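Local coordinates for protein uroporphyrinogen-III synthetase (Pseudomonas syringae pv. tomato, PDB 3RE1) that probably catalyses the cyclization of the linear tetrapyrrole hydroxymethylbilane to uroporphyrinogen III, a step of porphyrin biosynthesis, at residues A[58-64]-A[84-89]; A[96-102]-A[113-118]; A[216-222]-A[238-242]. One frame throughout, in Å; residues are numbered along the deposited sequence.

Interaction 1 (A[58-64]-A[84-89]); sequences RSIIFEL and LIDEVW
Ile61, Val88 and Trp89 give up the most surface where the C-terminal turns of helices 54-62 and 75-88 meet. The axes of helical residues 58-62 and 84-88 cross at -76°, 9.9 Å apart, with CA atoms closest at Phe62-Val88 (6.5 Å) and Ile61-Ile85 (6.8 Å). Ile61 (chi1 m, chi2 p) points into the crossing, where beta-branched and leucine side chains fill the gap: its CG1 lies 3.7 Å from Leu84 CD2 and its CG2 3.9 Å from Val88 CG2. Both helices belong to the alpha/beta domain built on the mixed sheet. Val88 (chi1 t) sets CG1 3.6 Å from Phe62 CD1, at the ring edge. Trp89, the first residue past its helix, suits this spot because its indole can both pack and donate: with chi1 m, NE1 donates a hydrogen bond to Ile61 O (3.0 Å), in the last turn of the other helix, while CZ2 packs 4.0 Å from Leu64 CB. Toward solvent, an extended Arg58 (chi1-chi3 all t) forms a salt bridge from NH1 to Glu87 OE2 at 2.8 Å.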
loop_
_atom_site.group_PDB
_atom_site.type_symbol
_atom_site.label_atom_id
_atom_site.label_comp_id
_atom_site.label_asym_id
_atom_site.label_seq_id
_atom_site.Cartn_x
_atom_site.Cartn_y
_atom_site.Cartn_z
ATOM N N ARG A 58 3.001 24.244 -1.416
ATOM C CA ARG A 58 3.985 24.695 -0.458
ATOM C C ARG A 58 3.298 25.572 0.571
ATOM O O ARG A 58 3.685 25.613 1.745
ATOM C CB ARG A 58 5.086 25.488 -1.137
ATOM C CG ARG A 58 6.209 25.830 -0.181
ATOM C CD ARG A 58 7.303 26.646 -0.845
ATOM N NE ARG A 58 8.347 26.980 0.126
ATOM C CZ ARG A 58 9.212 26.104 0.647
ATOM N NH1 ARG A 58 9.181 24.825 0.291
ATOM N NH2 ARG A 58 10.110 26.507 1.543
ATOM N N SER A 59 2.270 26.278 0.118
ATOM C CA SER A 59 1.523 27.172 0.995
ATOM C C SER A 59 0.570 26.377 1.850
ATOM O O SER A 59 0.275 26.767 2.985
ATOM C CB SER A 59 0.734 28.187 0.178
ATOM O OG SER A 59 1.614 29.026 -0.538
ATOM N N ILE A 60 0.068 25.272 1.303
ATOM C CA ILE A 60 -0.822 24.444 2.080
ATOM C C ILE A 60 -0.048 23.914 3.289
ATOM O O ILE A 60 -0.576 23.839 4.395
ATOM C CB ILE A 60 -1.460 23.309 1.248
ATOM C CG1 ILE A 60 -2.067 22.273 2.184
ATOM C CG2 ILE A 60 -0.447 22.635 0.373
ATOM C CD1 ILE A 60 -3.094 21.339 1.539
ATOM N N ILE A 61 1.221 23.586 3.076
ATOM C CA ILE A 61 2.085 23.145 4.165
ATOM C C ILE A 61 2.217 24.197 5.262
ATOM O O ILE A 61 2.086 23.883 6.413
ATOM C CB ILE A 61 3.486 22.788 3.650
ATOM C CG1 ILE A 61 3.467 21.404 2.979
ATOM C CG2 ILE A 61 4.506 22.826 4.802
ATOM C CD1 ILE A 61 2.254 21.009 2.120
ATOM N N PHE A 62 2.460 25.452 4.896
ATOM C CA PHE A 62 2.537 26.541 5.875
ATOM C C PHE A 62 1.212 26.788 6.628
ATOM O O PHE A 62 1.215 27.145 7.819
ATOM C CB PHE A 62 2.986 27.836 5.191
ATOM C CG PHE A 62 3.239 28.971 6.145
ATOM C CD1 PHE A 62 4.507 29.154 6.701
ATOM C CD2 PHE A 62 2.210 29.859 6.507
ATOM C CE1 PHE A 62 4.773 30.199 7.587
ATOM C CE2 PHE A 62 2.456 30.904 7.402
ATOM C CZ PHE A 62 3.769 31.082 7.937
ATOM N N GLU A 63 0.082 26.594 5.948
ATOM C CA GLU A 63 -1.212 26.776 6.608
ATOM C C GLU A 63 -1.888 25.520 7.156
ATOM O O GLU A 63 -3.095 25.505 7.310
ATOM C CB GLU A 63 -2.174 27.549 5.701
ATOM C CG GLU A 63 -1.865 29.058 5.668
ATOM C CD GLU A 63 -2.910 29.850 4.915
ATOM O OE1 GLU A 63 -3.953 30.228 5.527
ATOM O OE2 GLU A 63 -2.687 30.081 3.700
ATOM N N LEU A 64 -1.101 24.489 7.471
ATOM C CA LEU A 64 -1.613 23.221 8.022
ATOM C C LEU A 64 -2.603 23.419 9.138
ATOM O O LEU A 64 -3.464 22.604 9.328
ATOM C CB LEU A 64 -0.484 22.334 8.547
ATOM C CG LEU A 64 0.258 21.545 7.492
ATOM C CD1 LEU A 64 1.336 20.734 8.168
ATOM C CD2 LEU A 64 -0.662 20.658 6.732
ATOM N N LEU A 84 8.735 17.908 4.216
ATOM C CA LEU A 84 8.152 19.201 3.875
ATOM C C LEU A 84 7.958 20.090 5.122
ATOM O O LEU A 84 8.323 21.263 5.099
ATOM C CB LEU A 84 6.835 18.995 3.153
ATOM C CG LEU A 84 6.812 19.323 1.669
ATOM C CD1 LEU A 84 7.893 18.614 0.901
ATOM C CD2 LEU A 84 5.455 18.891 1.182
ATOM N N ILE A 85 7.394 19.515 6.187
ATOM C CA ILE A 85 7.235 20.186 7.455
ATOM C C ILE A 85 8.584 20.749 7.891
ATOM O O ILE A 85 8.726 21.946 8.121
ATOM C CB ILE A 85 6.733 19.214 8.543
ATOM C CG1 ILE A 85 5.253 18.911 8.339
ATOM C CG2 ILE A 85 6.878 19.806 9.914
ATOM C CD1 ILE A 85 4.893 18.084 7.120
ATOM N N ASP A 86 9.577 19.879 8.003
ATOM C CA ASP A 86 10.887 20.278 8.495
ATOM C C ASP A 86 11.479 21.435 7.712
ATOM O O ASP A 86 12.304 22.193 8.218
ATOM C CB ASP A 86 11.849 19.107 8.434
ATOM C CG ASP A 86 13.184 19.446 9.021
ATOM O OD1 ASP A 86 13.265 19.521 10.267
ATOM O OD2 ASP A 86 14.141 19.635 8.235
ATOM N N GLU A 87 11.053 21.573 6.472
ATOM C CA GLU A 87 11.574 22.631 5.649
ATOM C C GLU A 87 10.932 23.976 5.929
ATOM O O GLU A 87 11.618 24.994 5.921
ATOM C CB GLU A 87 11.373 22.265 4.198
ATOM C CG GLU A 87 11.858 23.290 3.205
ATOM C CD GLU A 87 12.029 22.678 1.825
ATOM O OE1 GLU A 87 13.050 21.966 1.612
ATOM O OE2 GLU A 87 11.136 22.884 0.961
ATOM N N VAL A 88 9.622 23.982 6.166
ATOM C CA VAL A 88 8.865 25.230 6.381
ATOM C C VAL A 88 8.603 25.558 7.862
ATOM O O VAL A 88 8.646 26.706 8.251
ATOM C CB VAL A 88 7.493 25.190 5.624
ATOM C CG1 VAL A 88 6.738 26.520 5.789
ATOM C CG2 VAL A 88 7.698 24.885 4.146
ATOM N N TRP A 89 8.320 24.544 8.667
ATOM C CA TRP A 89 8.089 24.710 10.095
ATOM C C TRP A 89 9.366 24.633 10.928
ATOM O O TRP A 89 9.984 23.566 11.023
ATOM C CB TRP A 89 7.129 23.628 10.595
ATOM C CG TRP A 89 5.768 23.799 10.057
ATOM C CD1 TRP A 89 5.382 23.721 8.754
ATOM C CD2 TRP A 89 4.604 24.143 10.800
ATOM N NE1 TRP A 89 4.061 23.992 8.647
ATOM C CE2 TRP A 89 3.555 24.258 9.886
ATOM C CE3 TRP A 89 4.353 24.364 12.149
ATOM C CZ2 TRP A 89 2.269 24.593 10.277
ATOM C CZ3 TRP A 89 3.084 24.678 12.535
ATOM C CH2 TRP A 89 2.060 24.801 11.609
#

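Interaction 2 (A[96-102]-A[113-118]); sequences PWFSVGS and LDASWP
Strands 97-99 and 115-116 run parallel, as the two strands of a beta-alpha-beta unit whose connecting helix is 102-110; strand 115-116 forms one edge of the mixed sheet. Trp97 pairs with Ala115 (CA-CA 4.3 Å) and Phe98 with Ser116 (5.0 Å). The hydrogen bonds alternate as parallel pairing requires: Trp97 N to Asp114 O (3.2 Å), Ser116 N to Trp97 O (3.0 Å) and Ser99 N to Ser116 O (3.2 Å). An inverse gamma turn centred on Asp114 precedes the strand. On one face, Trp97 (chi1 m) lays its broad ring under Leu113 CD1, a CH-pi contact 3.7 Å from the six-membered ring centroid, and small Ala115 leaves room for helix residue Leu108. The other face carries Phe98 and Ser116, beside helix 131-137. Beyond the strands, Ser102 CA sits 3.6 Å from the five-membered ring centroid of Trp117 (chi1 p), over its face. Ser116 OG (chi1 p) donates to a water at 2.9 Å, which in turn donates to Trp97 O (2.8 Å) and Asp114 O (2.6 Å).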
loop_
_atom_site.group_PDB
_atom_site.type_symbol
_atom_site.label_atom_id
_atom_site.label_comp_id
_atom_site.label_asym_id
_atom_site.label_seq_id
_atom_site.Cartn_x
_atom_site.Cartn_y
_atom_site.Cartn_z
ATOM N N PRO A 96 -3.480 17.579 15.847
ATOM C CA PRO A 96 -3.710 16.127 15.802
ATOM C C PRO A 96 -3.384 15.548 14.448
ATOM O O PRO A 96 -3.795 16.084 13.416
ATOM C CB PRO A 96 -5.193 15.993 16.124
ATOM C CG PRO A 96 -5.512 17.224 16.917
ATOM C CD PRO A 96 -4.707 18.296 16.241
ATOM N N TRP A 97 -2.600 14.474 14.465
ATOM C CA TRP A 97 -2.184 13.758 13.267
ATOM C C TRP A 97 -2.544 12.299 13.514
ATOM O O TRP A 97 -2.435 11.809 14.647
ATOM C CB TRP A 97 -0.671 13.899 13.051
ATOM C CG TRP A 97 -0.260 15.181 12.377
ATOM C CD1 TRP A 97 -0.578 16.455 12.762
ATOM C CD2 TRP A 97 0.546 15.310 11.198
ATOM N NE1 TRP A 97 -0.044 17.361 11.876
ATOM C CE2 TRP A 97 0.662 16.680 10.922
ATOM C CE3 TRP A 97 1.172 14.397 10.354
ATOM C CZ2 TRP A 97 1.379 17.161 9.812
ATOM C CZ3 TRP A 97 1.888 14.882 9.247
ATOM C CH2 TRP A 97 1.975 16.242 8.990
ATOM N N PHE A 98 -2.965 11.600 12.460
ATOM C CA PHE A 98 -3.354 10.214 12.599
ATOM C C PHE A 98 -2.817 9.363 11.481
ATOM O O PHE A 98 -2.441 9.888 10.419
ATOM C CB PHE A 98 -4.884 10.132 12.653
ATOM C CG PHE A 98 -5.497 11.047 13.679
ATOM C CD1 PHE A 98 -5.743 12.362 13.383
ATOM C CD2 PHE A 98 -5.785 10.600 14.967
ATOM C CE1 PHE A 98 -6.302 13.222 14.335
ATOM C CE2 PHE A 98 -6.361 11.468 15.918
ATOM C CZ PHE A 98 -6.609 12.769 15.591
ATOM N N SER A 99 -2.814 8.045 11.714
ATOM C CA SER A 99 -2.427 7.033 10.702
ATOM C C SER A 99 -3.262 5.783 10.894
ATOM O O SER A 99 -3.858 5.586 11.956
ATOM C CB SER A 99 -0.953 6.653 10.861
ATOM O OG SER A 99 -0.665 6.283 12.208
ATOM N N VAL A 100 -3.292 4.925 9.880
ATOM C CA VAL A 100 -4.041 3.672 9.975
ATOM C C VAL A 100 -3.232 2.677 10.802
ATOM O O VAL A 100 -3.731 2.125 11.800
ATOM C CB VAL A 100 -4.333 3.086 8.583
ATOM C CG1 VAL A 100 -5.435 3.896 7.891
ATOM C CG2 VAL A 100 -3.051 3.089 7.731
ATOM N N GLY A 101 -1.974 2.473 10.408
ATOM C CA GLY A 101 -1.108 1.557 11.131
ATOM C C GLY A 101 -0.079 2.234 12.020
ATOM O O GLY A 101 0.260 3.392 11.827
ATOM N N SER A 102 0.435 1.485 12.990
ATOM C CA SER A 102 1.476 1.970 13.902
ATOM C C SER A 102 2.826 2.130 13.195
ATOM O O SER A 102 3.743 2.793 13.700
ATOM C CB SER A 102 1.624 0.984 15.063
ATOM O OG SER A 102 1.781 -0.338 14.566
ATOM N N LEU A 113 5.586 14.664 15.976
ATOM C CA LEU A 113 4.219 15.044 15.680
ATOM C C LEU A 113 3.272 14.356 16.663
ATOM O O LEU A 113 3.515 13.235 17.121
ATOM C CB LEU A 113 3.855 14.703 14.239
ATOM C CG LEU A 113 4.619 15.511 13.193
ATOM C CD1 LEU A 113 4.430 14.929 11.782
ATOM C CD2 LEU A 113 4.169 16.943 13.266
ATOM N N ASP A 114 2.188 15.041 16.976
ATOM C CA ASP A 114 1.228 14.540 17.914
ATOM C C ASP A 114 0.317 13.544 17.197
ATOM O O ASP A 114 -0.890 13.755 17.071
ATOM C CB ASP A 114 0.456 15.730 18.484
ATOM C CG ASP A 114 -0.592 15.331 19.481
ATOM O OD1 ASP A 114 -0.351 14.386 20.278
ATOM O OD2 ASP A 114 -1.661 15.980 19.461
ATOM N N ALA A 115 0.922 12.460 16.725
ATOM C CA ALA A 115 0.222 11.384 16.004
ATOM C C ALA A 115 -0.329 10.286 16.909
ATOM O O ALA A 115 0.195 10.024 17.973
ATOM C CB ALA A 115 1.143 10.745 14.957
ATOM N N SER A 116 -1.403 9.649 16.453
ATOM C CA SER A 116 -2.042 8.547 17.145
ATOM C C SER A 116 -2.654 7.644 16.080
ATOM O O SER A 116 -2.778 8.031 14.916
ATOM C CB SER A 116 -3.125 9.055 18.094
ATOM O OG SER A 116 -4.139 9.770 17.403
ATOM N N TRP A 117 -3.037 6.438 16.476
ATOM C CA TRP A 117 -3.609 5.493 15.542
ATOM C C TRP A 117 -4.395 4.453 16.334
ATOM O O TRP A 117 -4.199 4.335 17.537
ATOM C CB TRP A 117 -2.485 4.845 14.730
ATOM C CG TRP A 117 -1.464 4.169 15.607
ATOM C CD1 TRP A 117 -1.541 2.916 16.141
ATOM C CD2 TRP A 117 -0.241 4.736 16.091
ATOM N NE1 TRP A 117 -0.453 2.670 16.917
ATOM C CE2 TRP A 117 0.368 3.762 16.905
ATOM C CE3 TRP A 117 0.401 5.967 15.908
ATOM C CZ2 TRP A 117 1.602 3.979 17.538
ATOM C CZ3 TRP A 117 1.619 6.187 16.549
ATOM C CH2 TRP A 117 2.209 5.195 17.347
ATOM N N PRO A 118 -5.303 3.705 15.668
ATOM C CA PRO A 118 -6.110 2.632 16.276
ATOM C C PRO A 118 -5.273 1.560 16.975
ATOM O O PRO A 118 -5.775 0.865 17.867
ATOM C CB PRO A 118 -6.846 2.045 15.073
ATOM C CG PRO A 118 -7.063 3.231 14.217
ATOM C CD PRO A 118 -5.722 3.920 14.269
HETATM O O HOH W 1 -3.089 12.475 17.317
#

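Interaction 3 (A[216-222]-A[238-242]); sequences WPDLAGL and AGARN
Two connections of the parallel five-stranded sheet meet here: short helix 216-219 with its following type I turn, Leu219 to Leu222, and the loop from helix 229-238 to edge strand 243-245. A Schellman motif ends helix 229-238 at Gly239, whose positive phi (105°) would press a CB against the preceding carbonyl. CA atoms come closest at Ala220-Ala240 (4.5 Å), an approach that suits small alanines, and Gly221-Arg241 (5.4 Å). One hydrogen bond joins the backbones, Arg241 N to Ala220 O (3.1 Å); the indole of Trp216 adds another, NE1 to Ala238 O (3.0 Å). Arg241 NH2 makes a weak, bent bond to Pro217 O (2.6 Å). Apolar contact comes from Trp216 (chi1 t), with CZ2 3.9 Å from Ala240 CB. The Arg241 guanidinium has Ala220 CB and Gly221 N over one face, and Arg241 NH1 lies 3.3 Å from Gly221 CA, where a side chain would collide. A water accepts from Asn242 N (2.7 Å) and donates to Ala220 O (3.1 Å) and Leu222 O (2.9 Å).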
loop_
_atom_site.group_PDB
_atom_site.type_symbol
_atom_site.label_atom_id
_atom_site.label_comp_id
_atom_site.label_asym_id
_atom_site.label_seq_id
_atom_site.Cartn_x
_atom_site.Cartn_y
_atom_site.Cartn_z
ATOM N N TRP A 216 -2.105 -14.510 -19.411
ATOM C CA TRP A 216 -2.969 -14.568 -18.228
ATOM C C TRP A 216 -3.923 -15.767 -18.087
ATOM O O TRP A 216 -4.205 -16.226 -16.976
ATOM C CB TRP A 216 -3.730 -13.241 -18.054
ATOM C CG TRP A 216 -4.771 -13.301 -16.959
ATOM C CD1 TRP A 216 -6.132 -13.391 -17.120
ATOM C CD2 TRP A 216 -4.531 -13.339 -15.547
ATOM N NE1 TRP A 216 -6.744 -13.484 -15.896
ATOM C CE2 TRP A 216 -5.787 -13.456 -14.911
ATOM C CE3 TRP A 216 -3.380 -13.281 -14.753
ATOM C CZ2 TRP A 216 -5.926 -13.520 -13.506
ATOM C CZ3 TRP A 216 -3.518 -13.344 -13.355
ATOM C CH2 TRP A 216 -4.784 -13.456 -12.752
ATOM N N PRO A 217 -4.433 -16.286 -19.205
ATOM C CA PRO A 217 -5.346 -17.442 -19.147
ATOM C C PRO A 217 -4.763 -18.731 -18.538
ATOM O O PRO A 217 -5.498 -19.698 -18.281
ATOM C CB PRO A 217 -5.733 -17.641 -20.610
ATOM C CG PRO A 217 -5.709 -16.232 -21.135
ATOM C CD PRO A 217 -4.467 -15.642 -20.529
ATOM N N ASP A 218 -3.449 -18.758 -18.339
ATOM C CA ASP A 218 -2.816 -19.916 -17.724
ATOM C C ASP A 218 -2.248 -19.606 -16.341
ATOM O O ASP A 218 -2.362 -20.430 -15.421
ATOM C CB ASP A 218 -1.738 -20.488 -18.633
ATOM C CG ASP A 218 -2.327 -21.291 -19.796
ATOM O OD1 ASP A 218 -3.080 -22.276 -19.530
ATOM O OD2 ASP A 218 -2.018 -20.931 -20.964
ATOM N N LEU A 219 -1.677 -18.411 -16.196
ATOM C CA LEU A 219 -1.203 -17.931 -14.890
ATOM C C LEU A 219 -2.377 -17.815 -13.933
ATOM O O LEU A 219 -2.190 -17.921 -12.712
ATOM C CB LEU A 219 -0.524 -16.564 -15.006
ATOM C CG LEU A 219 0.646 -16.476 -15.982
ATOM C CD1 LEU A 219 1.062 -15.049 -16.147
ATOM C CD2 LEU A 219 1.812 -17.340 -15.504
ATOM N N ALA A 220 -3.574 -17.604 -14.497
ATOM C CA ALA A 220 -4.776 -17.385 -13.713
ATOM C C ALA A 220 -5.115 -18.554 -12.799
ATOM O O ALA A 220 -5.841 -18.378 -11.814
ATOM C CB ALA A 220 -5.948 -17.050 -14.614
ATOM N N GLY A 221 -4.581 -19.731 -13.103
ATOM C CA GLY A 221 -4.857 -20.898 -12.277
ATOM C C GLY A 221 -3.936 -21.052 -11.079
ATOM O O GLY A 221 -4.246 -21.817 -10.162
ATOM N N LEU A 222 -2.816 -20.324 -11.077
ATOM C CA LEU A 222 -1.836 -20.369 -9.975
ATOM C C LEU A 222 -2.358 -19.694 -8.729
ATOM O O LEU A 222 -3.168 -18.782 -8.807
ATOM C CB LEU A 222 -0.542 -19.680 -10.385
ATOM C CG LEU A 222 0.095 -20.344 -11.594
ATOM C CD1 LEU A 222 1.087 -19.390 -12.261
ATOM C CD2 LEU A 222 0.745 -21.659 -11.128
ATOM N N ALA A 238 -11.168 -10.507 -12.776
ATOM C CA ALA A 238 -10.211 -10.754 -13.846
ATOM C C ALA A 238 -10.105 -12.229 -14.265
ATOM O O ALA A 238 -9.491 -12.540 -15.279
ATOM C CB ALA A 238 -8.854 -10.244 -13.424
ATOM N N GLY A 239 -10.689 -13.132 -13.492
ATOM C CA GLY A 239 -10.619 -14.531 -13.840
ATOM C C GLY A 239 -9.678 -15.413 -13.038
ATOM O O GLY A 239 -9.586 -16.615 -13.287
ATOM N N ALA A 240 -8.954 -14.838 -12.089
ATOM C CA ALA A 240 -8.135 -15.647 -11.213
ATOM C C ALA A 240 -9.060 -16.713 -10.576
ATOM O O ALA A 240 -10.146 -16.390 -10.060
ATOM C CB ALA A 240 -7.505 -14.757 -10.146
ATOM N N ARG A 241 -8.648 -17.973 -10.619
ATOM C CA ARG A 241 -9.480 -19.046 -10.066
ATOM C C ARG A 241 -9.099 -19.505 -8.646
ATOM O O ARG A 241 -9.855 -20.219 -7.994
ATOM C CB ARG A 241 -9.472 -20.244 -11.003
ATOM C CG ARG A 241 -9.703 -19.909 -12.459
ATOM C CD ARG A 241 -9.086 -21.001 -13.364
ATOM N NE ARG A 241 -8.582 -20.403 -14.595
ATOM C CZ ARG A 241 -7.501 -20.816 -15.253
ATOM N NH1 ARG A 241 -6.802 -21.847 -14.799
ATOM N NH2 ARG A 241 -7.118 -20.192 -16.367
ATOM N N ASN A 242 -7.922 -19.115 -8.179
ATOM C CA ASN A 242 -7.457 -19.534 -6.861
ATOM C C ASN A 242 -6.932 -18.331 -6.079
ATOM O O ASN A 242 -5.736 -18.145 -5.955
ATOM C CB ASN A 242 -6.376 -20.620 -6.987
ATOM C CG ASN A 242 -6.014 -21.240 -5.629
ATOM O OD1 ASN A 242 -6.715 -21.003 -4.636
ATOM N ND2 ASN A 242 -4.903 -22.010 -5.570
HETATM O O HOH W 2 -5.838 -17.595 -8.828
#

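Overall arrangement
Along the chain the three contacts follow in series, each closing before the next opens. Interactions 1 and 2 are neighbours in the domain of the mixed sheet, their centres 19 Å apart: helix 75-88 is followed in the chain by strand 97-99, and Trp97 bridges the two, its CH2 3.9 Å from Ile85 CD1 and its CZ2 3.9 Å from Leu64 CD1. They thus share one hydrophobic core between sheet and helices. Interaction 3 belongs to the parallel five-stranded sheet, across the chain's centre, with centres 46 Å from interaction 1 and 38 Å from interaction 2 and no touch. This separation reflects the two-domain architecture of uroporphyrinogen-III synthases, in which the active site is thought to lie between the domains.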